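Local coordinates for protein 6-phosphogluconolactonase (Leishmania braziliensis, PDB 3CSS) that probably hydrolyses 6-phosphogluconolactone to 6-phosphogluconate, the second step in the oxidative stage of the pentose phosphate pathway, at residues 110-115 with 127-132; 121-126 with 186-191. All blocks are in the same frame, centred on the assembly; numbering follows the deposited sequence.

Interaction 1: 110-115 with 127-132; sequences RAALAT and WAVAQD
The CG2 methyl of V129 lies against the backbone turn at A111 and A112, 3.6 Å from A112 CB and 3.8 Å from A112 N. V129 reaches this place because CG2 is set beside its own backbone N and anti to the carbonyl carbon, while CG1 is anti to that N (chi1 175°) and points away from the alanines. The same CG2 also meets A111 CB at the longer distance of 4.2 Å, so this one branch spans both alanines. Beside it, A111 CB and A128 CB touch methyl to methyl at 3.8 Å. The pattern is compact: two consecutive residues of one helix, A128 and V129, face two consecutive residues of the other, A111 and A112, and the side-chain contacts are all apolar. Short side chains let the backbones come close, with the CA atoms of A111 and V129 6.2 Å apart.

The two partners differ in regularity. Segment 127-132 is the middle of a long helix with i to i+4 bonds, among them D132 N to A128 O. Segment 110-115 holds a single weakly bonded turn, in which L113 N reaches R110 O at 3.4 Å; a second bond, T115 N to A112 O, follows it at 3.0 Å. The contact grades from inside to outside: A112 and V129 are buried, whereas A111 is exposed.

Helix 123-140 is thus flanked on one side by the short helix 110-113, with A112 also resting on L78 and V129 on I107. Toward the sheet, V129 packs on V202 of strand 201-204, and A130 lies against both V202 and V186 of the edge strand 186-189.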
loop_
_atom_site.group_PDB
_atom_site.type_symbol
_atom_site.label_atom_id
_atom_site.label_comp_id
_atom_site.label_asym_id
_atom_site.label_seq_id
_atom_site.Cartn_x
_atom_site.Cartn_y
_atom_site.Cartn_z
ATOM N N ARG A 110 -18.193 5.575 -6.476
ATOM C CA ARG A 110 -19.375 5.785 -7.328
ATOM C C ARG A 110 -19.097 6.565 -8.605
ATOM O O ARG A 110 -19.610 6.257 -9.673
ATOM C CB ARG A 110 -20.436 6.562 -6.548
ATOM C CG ARG A 110 -21.480 5.722 -5.841
ATOM C CD ARG A 110 -22.800 6.453 -5.909
ATOM N NE ARG A 110 -22.975 7.011 -7.246
ATOM C CZ ARG A 110 -23.598 6.383 -8.235
ATOM N NH1 ARG A 110 -24.139 5.191 -8.023
ATOM N NH2 ARG A 110 -23.697 6.953 -9.425
ATOM N N ALA A 111 -18.313 7.634 -8.475
ATOM C CA ALA A 111 -18.023 8.502 -9.628
ATOM C C ALA A 111 -17.293 7.772 -10.772
ATOM O O ALA A 111 -17.336 8.220 -11.919
ATOM C CB ALA A 111 -17.221 9.727 -9.188
ATOM N N ALA A 112 -16.633 6.656 -10.452
ATOM C CA ALA A 112 -15.843 5.882 -11.418
ATOM C C ALA A 112 -16.526 4.625 -11.965
ATOM O O ALA A 112 -16.101 4.101 -12.983
ATOM C CB ALA A 112 -14.498 5.490 -10.789
ATOM N N LEU A 113 -17.561 4.124 -11.297
ATOM C CA LEU A 113 -18.082 2.790 -11.631
ATOM C C LEU A 113 -18.626 2.665 -13.074
ATOM O O LEU A 113 -18.492 1.609 -13.701
ATOM C CB LEU A 113 -19.133 2.339 -10.607
ATOM C CG LEU A 113 -18.646 2.085 -9.177
ATOM C CD1 LEU A 113 -19.816 1.630 -8.306
ATOM C CD2 LEU A 113 -17.521 1.068 -9.152
ATOM N N ALA A 114 -19.211 3.731 -13.612
ATOM C CA ALA A 114 -19.733 3.687 -14.987
ATOM C C ALA A 114 -18.627 3.582 -16.066
ATOM O O ALA A 114 -18.912 3.148 -17.178
ATOM C CB ALA A 114 -20.654 4.897 -15.268
ATOM N N THR A 115 -17.385 3.961 -15.742
ATOM C CA THR A 115 -16.306 4.016 -16.743
ATOM C C THR A 115 -14.961 3.357 -16.344
ATOM O O THR A 115 -14.017 3.338 -17.145
ATOM C CB THR A 115 -16.032 5.495 -17.152
ATOM O OG1 THR A 115 -15.571 6.232 -16.013
ATOM C CG2 THR A 115 -17.300 6.163 -17.727
ATOM N N TRP A 127 -9.956 10.174 -11.479
ATOM C CA TRP A 127 -9.558 11.422 -10.819
ATOM C C TRP A 127 -10.610 11.935 -9.847
ATOM O O TRP A 127 -10.264 12.433 -8.783
ATOM C CB TRP A 127 -9.232 12.515 -11.836
ATOM C CG TRP A 127 -7.789 12.538 -12.296
ATOM C CD1 TRP A 127 -7.341 12.460 -13.578
ATOM C CD2 TRP A 127 -6.618 12.659 -11.471
ATOM N NE1 TRP A 127 -5.965 12.523 -13.608
ATOM C CE2 TRP A 127 -5.496 12.638 -12.327
ATOM C CE3 TRP A 127 -6.406 12.778 -10.089
ATOM C CZ2 TRP A 127 -4.195 12.743 -11.854
ATOM C CZ3 TRP A 127 -5.111 12.878 -9.623
ATOM C CH2 TRP A 127 -4.021 12.853 -10.500
ATOM N N ALA A 128 -11.883 11.827 -10.213
ATOM C CA ALA A 128 -12.957 12.265 -9.331
ATOM C C ALA A 128 -12.900 11.501 -8.000
ATOM O O ALA A 128 -13.003 12.105 -6.930
ATOM C CB ALA A 128 -14.304 12.085 -10.012
ATOM N N VAL A 129 -12.712 10.180 -8.076
ATOM C CA VAL A 129 -12.565 9.338 -6.873
ATOM C C VAL A 129 -11.279 9.684 -6.093
ATOM O O VAL A 129 -11.322 9.831 -4.874
ATOM C CB VAL A 129 -12.594 7.826 -7.219
ATOM C CG1 VAL A 129 -12.322 6.975 -5.981
ATOM C CG2 VAL A 129 -13.926 7.448 -7.853
ATOM N N ALA A 130 -10.161 9.840 -6.804
ATOM C CA ALA A 130 -8.882 10.225 -6.193
ATOM C C ALA A 130 -8.994 11.518 -5.393
ATOM O O ALA A 130 -8.504 11.608 -4.266
ATOM C CB ALA A 130 -7.778 10.361 -7.268
ATOM N N GLN A 131 -9.642 12.514 -5.990
ATOM C CA GLN A 131 -9.757 13.838 -5.380
ATOM C C GLN A 131 -10.598 13.824 -4.102
ATOM O O GLN A 131 -10.223 14.425 -3.096
ATOM C CB GLN A 131 -10.314 14.817 -6.396
ATOM C CG GLN A 131 -9.313 15.121 -7.501
ATOM C CD GLN A 131 -8.343 16.231 -7.126
ATOM O OE1 GLN A 131 -7.170 15.977 -6.797
ATOM N NE2 GLN A 131 -8.821 17.474 -7.195
ATOM N N ASP A 132 -11.710 13.098 -4.134
ATOM C CA ASP A 132 -12.558 12.945 -2.953
ATOM C C ASP A 132 -11.824 12.196 -1.827
ATOM O O ASP A 132 -11.965 12.536 -0.644
ATOM C CB ASP A 132 -13.864 12.222 -3.314
ATOM C CG ASP A 132 -14.896 13.141 -3.987
ATOM O OD1 ASP A 132 -14.678 14.381 -4.092
ATOM O OD2 ASP A 132 -15.955 12.607 -4.405
#

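Interaction 2: 121-126 with 186-191; sequences GGLDGA and VSVSFP
V188 is rotated to chi1 -59°, with CG1 beside its backbone N and anti to the carbonyl carbon, and CG2 held between the backbone N and the carbonyl carbon; the two methyls are thereby directed to different residues of segment 121-126. On the helix, L123 has CG anti to its backbone N, and chi1 176° and chi2 62° together bring CD1 to the strand. CD1 of L123 meets CG2 of V188 at 4.0 Å, the two side chains crossing at about a right angle. The other methyl, CG1, settles on A126: it is 4.0 Å from A126 CB and closer still, 3.6 Å, to A126 O, so it packs against the main chain as well as the methyl. L123 and A126 are three residues apart and lie on one face of the helix, and V188 spans the two, one methyl to each.

Within segment 121-126, A126 N is bonded to G122 O at 3.0 Å. The helix covers one side of the outermost strand of the large mixed sheet, within the Rossmann-like alpha/beta architecture of the glucosamine-6-phosphate isomerase family. Strand 186-189 runs antiparallel to 201-204, S187 pairing through its backbone with T203 and S189 with R201. Its side chains alternate: V188 turns to the helix, while S187 and S189 point away from it. Both serine hydroxyls are hydrogen-bonded despite their burial, S187 OG to D181 OD2 and S189 OG to S171 O.

One turn beyond L123 in the same helix, W127 also packs on V188. Past the strand, F190 makes an edge-to-face stack with W200, a residue that L123 also touches.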
loop_
_atom_site.group_PDB
_atom_site.type_symbol
_atom_site.label_atom_id
_atom_site.label_comp_id
_atom_site.label_asym_id
_atom_site.label_seq_id
_atom_site.Cartn_x
_atom_site.Cartn_y
_atom_site.Cartn_z
ATOM N N GLY A 121 -11.303 5.688 -21.442
ATOM C CA GLY A 121 -12.406 6.545 -20.981
ATOM C C GLY A 121 -12.565 6.706 -19.479
ATOM O O GLY A 121 -13.312 7.579 -19.030
ATOM N N GLY A 122 -11.864 5.874 -18.706
ATOM C CA GLY A 122 -12.011 5.855 -17.246
ATOM C C GLY A 122 -11.254 6.924 -16.474
ATOM O O GLY A 122 -11.444 7.066 -15.259
ATOM N N LEU A 123 -10.390 7.668 -17.158
ATOM C CA LEU A 123 -9.483 8.600 -16.488
ATOM C C LEU A 123 -10.201 9.643 -15.630
ATOM O O LEU A 123 -9.812 9.867 -14.490
ATOM C CB LEU A 123 -8.582 9.300 -17.511
ATOM C CG LEU A 123 -7.649 10.384 -16.960
ATOM C CD1 LEU A 123 -6.648 9.810 -15.959
ATOM C CD2 LEU A 123 -6.941 11.086 -18.109
ATOM N N ASP A 124 -11.234 10.293 -16.177
ATOM C CA ASP A 124 -11.901 11.414 -15.478
ATOM C C ASP A 124 -12.631 10.990 -14.200
ATOM O O ASP A 124 -12.585 11.690 -13.164
ATOM C CB ASP A 124 -12.913 12.110 -16.393
ATOM C CG ASP A 124 -12.263 12.933 -17.490
ATOM O OD1 ASP A 124 -11.019 13.032 -17.542
ATOM O OD2 ASP A 124 -13.026 13.490 -18.309
ATOM N N GLY A 125 -13.280 9.826 -14.289
ATOM C CA GLY A 125 -13.917 9.184 -13.147
ATOM C C GLY A 125 -12.933 8.752 -12.073
ATOM O O GLY A 125 -13.215 8.897 -10.885
ATOM N N ALA A 126 -11.789 8.201 -12.483
ATOM C CA ALA A 126 -10.725 7.845 -11.550
ATOM C C ALA A 126 -10.221 9.078 -10.778
ATOM O O ALA A 126 -10.070 9.029 -9.565
ATOM C CB ALA A 126 -9.559 7.128 -12.295
ATOM N N VAL A 186 -3.348 11.475 -3.600
ATOM C CA VAL A 186 -3.914 10.293 -4.246
ATOM C C VAL A 186 -3.858 10.499 -5.754
ATOM O O VAL A 186 -4.327 11.525 -6.274
ATOM C CB VAL A 186 -5.396 10.039 -3.814
ATOM C CG1 VAL A 186 -5.932 8.767 -4.422
ATOM C CG2 VAL A 186 -5.523 10.014 -2.313
ATOM N N SER A 187 -3.270 9.534 -6.453
ATOM C CA SER A 187 -3.152 9.593 -7.898
ATOM C C SER A 187 -3.938 8.430 -8.516
ATOM O O SER A 187 -4.680 7.732 -7.824
ATOM C CB SER A 187 -1.680 9.528 -8.287
ATOM O OG SER A 187 -1.473 9.835 -9.659
ATOM N N VAL A 188 -3.776 8.248 -9.821
ATOM C CA VAL A 188 -4.579 7.317 -10.589
ATOM C C VAL A 188 -3.724 6.511 -11.567
ATOM O O VAL A 188 -2.642 6.944 -11.975
ATOM C CB VAL A 188 -5.679 8.085 -11.363
ATOM C CG1 VAL A 188 -6.562 8.839 -10.370
ATOM C CG2 VAL A 188 -5.084 9.032 -12.401
ATOM N N SER A 189 -4.230 5.355 -11.967
ATOM C CA SER A 189 -3.543 4.526 -12.939
ATOM C C SER A 189 -4.461 3.473 -13.495
ATOM O O SER A 189 -5.459 3.133 -12.873
ATOM C CB SER A 189 -2.398 3.795 -12.262
ATOM O OG SER A 189 -2.924 2.935 -11.270
ATOM N N PHE A 190 -4.081 2.958 -14.656
ATOM C CA PHE A 190 -4.633 1.716 -15.195
ATOM C C PHE A 190 -3.496 0.674 -15.147
ATOM O O PHE A 190 -2.310 1.011 -15.341
ATOM C CB PHE A 190 -5.132 1.918 -16.641
ATOM C CG PHE A 190 -6.094 0.858 -17.098
ATOM C CD1 PHE A 190 -7.440 0.965 -16.770
ATOM C CD2 PHE A 190 -5.659 -0.252 -17.819
ATOM C CE1 PHE A 190 -8.347 0.005 -17.157
ATOM C CE2 PHE A 190 -6.553 -1.231 -18.213
ATOM C CZ PHE A 190 -7.917 -1.091 -17.896
ATOM N N PRO A 191 -3.832 -0.588 -14.853
ATOM C CA PRO A 191 -2.767 -1.582 -14.792
ATOM C C PRO A 191 -1.969 -1.738 -16.076
ATOM O O PRO A 191 -2.453 -1.449 -17.175
ATOM C CB PRO A 191 -3.489 -2.897 -14.451
ATOM C CG PRO A 191 -4.917 -2.641 -14.746
ATOM C CD PRO A 191 -5.143 -1.173 -14.530
#

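Overall arrangement
Interactions 1 and 2 share helix 123-140 and lie on different faces of it, their centres about 8 Å apart. The two meet directly: A112 CB of interaction 1 rests on G125 O at 3.6 Å, and A130 CB touches V188 CG1 at 3.7 Å. W127 adds a further link, its CE2 lying 3.6 Å from V188 CG2. Together they layer helix 110-113, helix 123-140 and edge strand 186-189 at the periphery; the centres of interactions 1 and 2 lie about 19 and 17 Å from the centre of the chain. S189, in the strand of interaction 2, is bonded to S171, which lies in a sequence that, as in relatives, probably belongs to the active site.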